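Local coordinates for octaprenyl Pyrophosphate Synthase (Helicobacter pylori, PDB 3TC1), which probably catalyses the magnesium-dependent, stepwise condensation of isopentenyl diphosphate with an allylic diphosphate to build the C40 chain of octaprenyl diphosphate, at residues B[1-13]-B[36-48]. Residues are numbered along the deposited sequence; the frame is centred on the assembly and turned at random.
Sequences MQEKQLKAIQNKI and KMLRSKLMLALLN
The flat amide of Gln5 turns one face to Leu44, whose CD2 lies over the oxygen end, though that oxygen's place is doubtful; the opposite face is turned to Gln2, modelled too close to be relied on. Leu47 CD1 comes in obliquely at the nitrogen end, from Leu44's side, 3.4 Å from Gln5 NE2. The extended Gln5 chain runs antiparallel alongside Leu44, with CB 3.7 Å from Leu44 CD1. The setting is the all-helical isoprenoid synthase fold, where helix 3-13 crosses the short helix 38-44 at 126°, with axes 10.5 Å apart. It illustrates how two helices can join without a single hydrogen bond across the seam. Leu6 supplies both branches: CD2 rests 3.7 Å from Ser40 CB and also reaches Leu44, whereas CD1 lies against the aliphatic end of Lys41, the two side chains crossing nearly at a right angle. Deeper in, Ile9 CD1 packs 3.6 Å from Ser40 OG, a buried hydroxyl whose hydrogen bond to Glu67 of helix 53-80 ties the seam to its neighbour. At the chain start Met1 lays CB against Lys41 CG, bends, and brings CE against Leu44 CB, although its sulfur is modelled too close to be trusted. Gln2 caps helix 3-13, its OE1 accepting from Gln5 N at 2.8 Å with the donor 51° out of the carbonyl plane. Across the seam, Met37 bends at its last torsion (chi3 -82°), bringing CE to 3.8 Å from Leu6 CB.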
ATOM      1  N   MET B   1     -26.662  -4.156  -8.556  1.00 50.55           N
ATOM      2  CA  MET B   1     -27.421  -2.950  -8.949  1.00 50.34           C
ATOM      3  C   MET B   1     -27.453  -2.795 -10.474  1.00 49.65           C
ATOM      4  O   MET B   1     -28.157  -3.534 -11.126  1.00 50.89           O
ATOM      5  CB  MET B   1     -26.862  -1.712  -8.191  1.00 49.58           C
ATOM      6  CG  MET B   1     -26.618  -0.501  -9.030  1.00 51.72           C
ATOM      7  SD  MET B   1     -26.976   1.023  -8.162  1.00 55.15           S
ATOM      8  CE  MET B   1     -27.352   1.972  -9.553  1.00 54.23           C
ATOM      9  N   GLN B   2     -26.772  -1.894 -11.135  1.00 42.26           N
ATOM     10  CA  GLN B   2     -27.063  -2.057 -12.550  1.00 40.05           C
ATOM     11  C   GLN B   2     -25.985  -2.865 -13.334  1.00 37.58           C
ATOM     12  O   GLN B   2     -24.829  -2.456 -13.472  1.00 34.74           O
ATOM     13  CB  GLN B   2     -27.592  -0.692 -13.084  1.00 49.71           C
ATOM     14  CG  GLN B   2     -26.717   0.124 -13.921  1.00 51.12           C
ATOM     15  CD  GLN B   2     -26.887  -0.217 -15.392  1.00 50.67           C
ATOM     16  OE1 GLN B   2     -26.352  -1.219 -15.858  1.00 50.97           O
ATOM     17  NE2 GLN B   2     -27.665   0.578 -16.117  1.00 52.52           N
ATOM     18  N   GLU B   3     -26.373  -4.101 -13.723  1.00 33.29           N
ATOM     19  CA  GLU B   3     -25.410  -5.054 -14.338  1.00 33.00           C
ATOM     20  C   GLU B   3     -24.530  -4.425 -15.356  1.00 29.28           C
ATOM     21  O   GLU B   3     -23.319  -4.533 -15.299  1.00 29.11           O
ATOM     22  CB  GLU B   3     -26.002  -6.367 -14.969  1.00 74.69           C
ATOM     23  CG  GLU B   3     -24.836  -7.433 -14.860  1.00 80.49           C
ATOM     24  CD  GLU B   3     -24.695  -8.557 -15.889  1.00 83.95           C
ATOM     25  OE1 GLU B   3     -25.412  -9.590 -15.805  1.00 86.87           O
ATOM     26  OE2 GLU B   3     -23.813  -8.397 -16.762  1.00 86.23           O
ATOM     27  N   LYS B   4     -25.113  -3.739 -16.310  1.00 28.35           N
ATOM     28  CA  LYS B   4     -24.255  -3.144 -17.333  1.00 27.34           C
ATOM     29  C   LYS B   4     -23.183  -2.188 -16.821  1.00 24.86           C
ATOM     30  O   LYS B   4     -22.058  -2.191 -17.320  1.00 23.38           O
ATOM     31  CB  LYS B   4     -25.105  -2.480 -18.441  1.00 34.94           C
ATOM     32  CG  LYS B   4     -24.286  -1.676 -19.403  1.00 37.62           C
ATOM     33  CD  LYS B   4     -25.072  -1.350 -20.631  1.00 40.63           C
ATOM     34  CE  LYS B   4     -24.410  -0.230 -21.434  1.00 41.58           C
ATOM     35  NZ  LYS B   4     -23.902  -0.721 -22.750  1.00 41.87           N
ATOM     36  N   GLN B   5     -23.509  -1.380 -15.822  1.00 23.91           N
ATOM     37  CA  GLN B   5     -22.516  -0.446 -15.271  1.00 22.92           C
ATOM     38  C   GLN B   5     -21.459  -1.174 -14.446  1.00 20.30           C
ATOM     39  O   GLN B   5     -20.281  -0.832 -14.513  1.00 20.78           O
ATOM     40  CB  GLN B   5     -23.177   0.648 -14.401  1.00 25.36           C
ATOM     41  CG  GLN B   5     -24.139   1.539 -15.152  1.00 29.98           C
ATOM     42  CD  GLN B   5     -24.884   2.483 -14.237  1.00 30.32           C
ATOM     43  OE1 GLN B   5     -25.213   2.131 -13.108  1.00 33.10           O
ATOM     44  NE2 GLN B   5     -25.170   3.680 -14.724  1.00 32.76           N
ATOM     45  N   LEU B   6     -21.873  -2.174 -13.678  1.00 21.11           N
ATOM     46  CA  LEU B   6     -20.928  -2.937 -12.866  1.00 21.67           C
ATOM     47  C   LEU B   6     -19.977  -3.695 -13.784  1.00 23.19           C
ATOM     48  O   LEU B   6     -18.794  -3.871 -13.479  1.00 23.03           O
ATOM     49  CB  LEU B   6     -21.678  -3.919 -11.966  1.00 21.68           C
ATOM     50  CG  LEU B   6     -22.514  -3.293 -10.848  1.00 20.75           C
ATOM     51  CD1 LEU B   6     -23.276  -4.374 -10.111  1.00 24.02           C
ATOM     52  CD2 LEU B   6     -21.612  -2.541  -9.891  1.00 21.83           C
ATOM     53  N   LYS B   7     -20.515  -4.131 -14.916  1.00 20.30           N
ATOM     54  CA  LYS B   7     -19.753  -4.862 -15.911  1.00 22.24           C
ATOM     55  C   LYS B   7     -18.709  -3.928 -16.527  1.00 20.59           C
ATOM     56  O   LYS B   7     -17.583  -4.335 -16.803  1.00 18.22           O
ATOM     57  CB  LYS B   7     -20.701  -5.371 -16.997  1.00 38.92           C
ATOM     58  CG  LYS B   7     -20.350  -6.732 -17.543  1.00 43.60           C
ATOM     59  CD  LYS B   7     -19.043  -6.703 -18.294  1.00 48.53           C
ATOM     60  CE  LYS B   7     -18.587  -8.112 -18.619  1.00 51.82           C
ATOM     61  NZ  LYS B   7     -18.397  -8.904 -17.370  1.00 53.65           N
ATOM     62  N   ALA B   8     -19.099  -2.677 -16.750  1.00 21.42           N
ATOM     63  CA  ALA B   8     -18.193  -1.692 -17.330  1.00 20.72           C
ATOM     64  C   ALA B   8     -17.080  -1.359 -16.334  1.00 20.01           C
ATOM     65  O   ALA B   8     -15.953  -1.092 -16.728  1.00 19.46           O
ATOM     66  CB  ALA B   8     -18.964  -0.425 -17.712  1.00 23.25           C
ATOM     67  N   ILE B   9     -17.405  -1.372 -15.045  1.00 18.42           N
ATOM     68  CA  ILE B   9     -16.414  -1.092 -13.998  1.00 18.24           C
ATOM     69  C   ILE B   9     -15.437  -2.265 -13.912  1.00 19.44           C
ATOM     70  O   ILE B   9     -14.229  -2.083 -13.749  1.00 19.35           O
ATOM     71  CB  ILE B   9     -17.113  -0.880 -12.633  1.00 20.06           C
ATOM     72  CG1 ILE B   9     -17.952   0.402 -12.686  1.00 18.31           C
ATOM     73  CG2 ILE B   9     -16.079  -0.804 -11.505  1.00 18.97           C
ATOM     74  CD1 ILE B   9     -18.911   0.561 -11.530  1.00 13.91           C
ATOM     75  N   GLN B  10     -15.974  -3.472 -14.029  1.00 19.97           N
ATOM     76  CA  GLN B  10     -15.173  -4.692 -13.995  1.00 21.30           C
ATOM     77  C   GLN B  10     -14.160  -4.629 -15.145  1.00 20.99           C
ATOM     78  O   GLN B  10     -12.978  -4.954 -14.981  1.00 19.94           O
ATOM     79  CB  GLN B  10     -16.100  -5.898 -14.163  1.00 41.22           C
ATOM     80  CG  GLN B  10     -15.429  -7.256 -14.154  1.00 48.08           C
ATOM     81  CD  GLN B  10     -16.419  -8.382 -14.424  1.00 52.37           C
ATOM     82  OE1 GLN B  10     -17.429  -8.519 -13.730  1.00 54.39           O
ATOM     83  NE2 GLN B  10     -16.132  -9.194 -15.437  1.00 54.56           N
ATOM     84  N   ASN B  11     -14.627  -4.204 -16.314  1.00 16.17           N
ATOM     85  CA  ASN B  11     -13.755  -4.099 -17.474  1.00 17.60           C
ATOM     86  C   ASN B  11     -12.736  -2.963 -17.364  1.00 16.87           C
ATOM     87  O   ASN B  11     -11.631  -3.066 -17.904  1.00 16.98           O
ATOM     88  CB  ASN B  11     -14.591  -3.962 -18.750  1.00 27.36           C
ATOM     89  CG  ASN B  11     -15.321  -5.250 -19.101  1.00 30.95           C
ATOM     90  OD1 ASN B  11     -14.791  -6.346 -18.904  1.00 33.94           O
ATOM     91  ND2 ASN B  11     -16.530  -5.125 -19.632  1.00 32.82           N
ATOM     92  N   LYS B  12     -13.094  -1.886 -16.671  1.00 17.76           N
ATOM     93  CA  LYS B  12     -12.165  -0.771 -16.485  1.00 19.21           C
ATOM     94  C   LYS B  12     -11.001  -1.221 -15.605  1.00 18.78           C
ATOM     95  O   LYS B  12      -9.844  -0.869 -15.855  1.00 18.36           O
ATOM     96  CB  LYS B  12     -12.862   0.427 -15.831  1.00 23.41           C
ATOM     97  CG  LYS B  12     -13.643   1.300 -16.801  1.00 29.46           C
ATOM     98  CD  LYS B  12     -14.209   2.537 -16.107  1.00 32.22           C
ATOM     99  CE  LYS B  12     -14.798   3.519 -17.114  1.00 34.13           C
ATOM    100  NZ  LYS B  12     -13.753   4.064 -18.030  1.00 34.23           N
ATOM    101  N   ILE B  13     -11.317  -1.991 -14.569  1.00 15.47           N
ATOM    102  CA  ILE B  13     -10.296  -2.516 -13.669  1.00 16.89           C
ATOM    103  C   ILE B  13      -9.314  -3.361 -14.478  1.00 16.98           C
ATOM    104  O   ILE B  13      -8.097  -3.238 -14.324  1.00 15.86           O
ATOM    105  CB  ILE B  13     -10.920  -3.399 -12.567  1.00 19.30           C
ATOM    106  CG1 ILE B  13     -11.833  -2.559 -11.675  1.00 20.23           C
ATOM    107  CG2 ILE B  13      -9.825  -4.047 -11.732  1.00 21.62           C
ATOM    108  CD1 ILE B  13     -12.615  -3.376 -10.648  1.00 22.52           C
ATOM    109  N   LYS B  36     -18.608  -8.356  -5.078  1.00 28.65           N
ATOM    110  CA  LYS B  36     -20.018  -8.008  -5.021  1.00 28.75           C
ATOM    111  C   LYS B  36     -20.137  -6.566  -5.518  1.00 26.05           C
ATOM    112  O   LYS B  36     -21.162  -6.158  -6.071  1.00 24.06           O
ATOM    113  CB  LYS B  36     -20.512  -8.127  -3.573  1.00 50.00           C
ATOM    114  CG  LYS B  36     -21.978  -7.809  -3.370  1.00 55.94           C
ATOM    115  CD  LYS B  36     -22.244  -6.317  -3.337  1.00 57.39           C
ATOM    116  CE  LYS B  36     -23.713  -6.067  -3.081  1.00 57.30           C
ATOM    117  NZ  LYS B  36     -24.205  -6.944  -1.979  1.00 57.48           N
ATOM    118  N   MET B  37     -19.050  -5.820  -5.343  1.00 21.81           N
ATOM    119  CA  MET B  37     -18.978  -4.413  -5.718  1.00 19.76           C
ATOM    120  C   MET B  37     -20.080  -3.614  -5.037  1.00 18.79           C
ATOM    121  O   MET B  37     -20.762  -2.795  -5.660  1.00 17.03           O
ATOM    122  CB  MET B  37     -19.055  -4.244  -7.236  1.00 25.21           C
ATOM    123  CG  MET B  37     -17.738  -4.532  -7.932  1.00 26.35           C
ATOM    124  SD  MET B  37     -17.747  -4.066  -9.668  1.00 31.37           S
ATOM    125  CE  MET B  37     -18.542  -5.462 -10.352  1.00 30.97           C
ATOM    126  N   LEU B  38     -20.244  -3.862  -3.745  1.00 20.34           N
ATOM    127  CA  LEU B  38     -21.243  -3.174  -2.948  1.00 21.13           C
ATOM    128  C   LEU B  38     -21.068  -1.659  -3.034  1.00 21.26           C
ATOM    129  O   LEU B  38     -22.043  -0.913  -3.154  1.00 20.22           O
ATOM    130  CB  LEU B  38     -21.137  -3.621  -1.490  1.00 23.15           C
ATOM    131  CG  LEU B  38     -21.943  -2.797  -0.489  1.00 25.01           C
ATOM    132  CD1 LEU B  38     -23.408  -2.781  -0.896  1.00 27.22           C
ATOM    133  CD2 LEU B  38     -21.771  -3.378   0.900  1.00 27.05           C
ATOM    134  N   ARG B  39     -19.819  -1.211  -2.980  1.00 19.99           N
ATOM    135  CA  ARG B  39     -19.546   0.214  -3.024  1.00 19.78           C
ATOM    136  C   ARG B  39     -19.927   0.859  -4.341  1.00 20.38           C
ATOM    137  O   ARG B  39     -20.444   1.960  -4.330  1.00 20.55           O
ATOM    138  CB  ARG B  39     -18.093   0.490  -2.604  1.00 20.22           C
ATOM    139  CG  ARG B  39     -17.875   0.088  -1.137  1.00 20.09           C
ATOM    140  CD  ARG B  39     -16.428  -0.078  -0.722  1.00 21.20           C
ATOM    141  NE  ARG B  39     -16.315  -0.646   0.627  1.00 18.38           N
ATOM    142  CZ  ARG B  39     -16.573  -1.914   0.943  1.00 23.56           C
ATOM    143  NH1 ARG B  39     -16.449  -2.323   2.198  1.00 24.02           N
ATOM    144  NH2 ARG B  39     -16.919  -2.788   0.007  1.00 19.99           N
ATOM    145  N   SER B  40     -19.736   0.170  -5.462  1.00 15.47           N
ATOM    146  CA  SER B  40     -20.127   0.717  -6.756  1.00 17.29           C
ATOM    147  C   SER B  40     -21.656   0.814  -6.848  1.00 18.04           C
ATOM    148  O   SER B  40     -22.190   1.779  -7.397  1.00 18.02           O
ATOM    149  CB  SER B  40     -19.602  -0.159  -7.894  1.00 19.83           C
ATOM    150  OG  SER B  40     -18.194  -0.047  -8.008  1.00 21.50           O
ATOM    151  N   LYS B  41     -22.353  -0.180  -6.304  1.00 20.73           N
ATOM    152  CA  LYS B  41     -23.817  -0.193  -6.343  1.00 20.76           C
ATOM    153  C   LYS B  41     -24.367   1.009  -5.590  1.00 20.51           C
ATOM    154  O   LYS B  41     -25.309   1.666  -6.039  1.00 18.97           O
ATOM    155  CB  LYS B  41     -24.369  -1.483  -5.723  1.00 22.34           C
ATOM    156  CG  LYS B  41     -24.069  -2.756  -6.505  1.00 22.69           C
ATOM    157  CD  LYS B  41     -24.575  -3.971  -5.738  1.00 27.77           C
ATOM    158  CE  LYS B  41     -24.381  -5.265  -6.508  1.00 29.88           C
ATOM    159  NZ  LYS B  41     -24.945  -6.426  -5.750  1.00 33.01           N
ATOM    160  N   LEU B  42     -23.772   1.294  -4.440  1.00 19.96           N
ATOM    161  CA  LEU B  42     -24.185   2.433  -3.633  1.00 20.92           C
ATOM    162  C   LEU B  42     -23.930   3.747  -4.362  1.00 21.56           C
ATOM    163  O   LEU B  42     -24.794   4.627  -4.394  1.00 22.61           O
ATOM    164  CB  LEU B  42     -23.428   2.432  -2.306  1.00 21.51           C
ATOM    165  CG  LEU B  42     -23.872   1.357  -1.319  1.00 19.57           C
ATOM    166  CD1 LEU B  42     -22.943   1.331  -0.117  1.00 21.97           C
ATOM    167  CD2 LEU B  42     -25.303   1.650  -0.891  1.00 22.82           C
ATOM    168  N   MET B  43     -22.741   3.875  -4.942  1.00 17.10           N
ATOM    169  CA  MET B  43     -22.355   5.078  -5.668  1.00 16.75           C
ATOM    170  C   MET B  43     -23.129   5.264  -6.969  1.00 18.35           C
ATOM    171  O   MET B  43     -23.563   6.372  -7.282  1.00 19.72           O
ATOM    172  CB  MET B  43     -20.853   5.045  -5.972  1.00 18.32           C
ATOM    173  CG  MET B  43     -19.972   5.028  -4.731  1.00 18.96           C
ATOM    174  SD  MET B  43     -18.284   4.534  -5.118  1.00 22.36           S
ATOM    175  CE  MET B  43     -17.615   6.091  -5.653  1.00 20.35           C
ATOM    176  N   LEU B  44     -23.296   4.187  -7.732  1.00 20.36           N
ATOM    177  CA  LEU B  44     -24.016   4.264  -9.001  1.00 21.72           C
ATOM    178  C   LEU B  44     -25.454   4.735  -8.802  1.00 21.87           C
ATOM    179  O   LEU B  44     -26.057   5.300  -9.713  1.00 22.71           O
ATOM    180  CB  LEU B  44     -24.027   2.900  -9.695  1.00 19.02           C
ATOM    181  CG  LEU B  44     -22.709   2.378 -10.271  1.00 20.16           C
ATOM    182  CD1 LEU B  44     -22.871   0.927 -10.680  1.00 19.74           C
ATOM    183  CD2 LEU B  44     -22.297   3.222 -11.457  1.00 18.11           C
ATOM    184  N   ALA B  45     -25.988   4.507  -7.607  1.00 21.51           N
ATOM    185  CA  ALA B  45     -27.360   4.884  -7.276  1.00 22.63           C
ATOM    186  C   ALA B  45     -27.606   6.385  -7.283  1.00 23.85           C
ATOM    187  O   ALA B  45     -28.759   6.826  -7.267  1.00 21.36           O
ATOM    188  CB  ALA B  45     -27.745   4.306  -5.914  1.00 19.91           C
ATOM    189  N   LEU B  46     -26.532   7.171  -7.296  1.00 20.60           N
ATOM    190  CA  LEU B  46     -26.665   8.623  -7.305  1.00 22.12           C
ATOM    191  C   LEU B  46     -26.799   9.186  -8.715  1.00 23.32           C
ATOM    192  O   LEU B  46     -27.168  10.347  -8.890  1.00 24.98           O
ATOM    193  CB  LEU B  46     -25.473   9.280  -6.598  1.00 22.37           C
ATOM    194  CG  LEU B  46     -25.539   9.289  -5.065  1.00 24.02           C
ATOM    195  CD1 LEU B  46     -25.535   7.861  -4.538  1.00 24.66           C
ATOM    196  CD2 LEU B  46     -24.360  10.069  -4.502  1.00 23.97           C
ATOM    197  N   LEU B  47     -26.494   8.367  -9.716  1.00 22.80           N
ATOM    198  CA  LEU B  47     -26.583   8.799 -11.105  1.00 24.74           C
ATOM    199  C   LEU B  47     -28.019   9.121 -11.513  1.00 28.01           C
ATOM    200  O   LEU B  47     -28.966   8.505 -11.020  1.00 25.57           O
ATOM    201  CB  LEU B  47     -26.021   7.719 -12.031  1.00 24.80           C
ATOM    202  CG  LEU B  47     -24.503   7.516 -12.008  1.00 25.13           C
ATOM    203  CD1 LEU B  47     -24.139   6.249 -12.775  1.00 23.39           C
ATOM    204  CD2 LEU B  47     -23.818   8.733 -12.615  1.00 22.02           C
ATOM    205  N   ASN B  48     -28.166  10.102 -12.402  1.00 36.17           N
ATOM    206  CA  ASN B  48     -29.475  10.512 -12.912  1.00 39.95           C
ATOM    207  C   ASN B  48     -29.709   9.858 -14.263  1.00 41.46           C
ATOM    208  O   ASN B  48     -28.763   9.431 -14.930  1.00 40.37           O
ATOM    209  CB  ASN B  48     -29.551  12.029 -13.117  1.00 49.84           C
ATOM    210  CG  ASN B  48     -29.686  12.795 -11.825  1.00 52.40           C
ATOM    211  OD1 ASN B  48     -30.459  12.420 -10.946  1.00 54.91           O
ATOM    212  ND2 ASN B  48     -28.947  13.893 -11.708  1.00 53.18           N
TER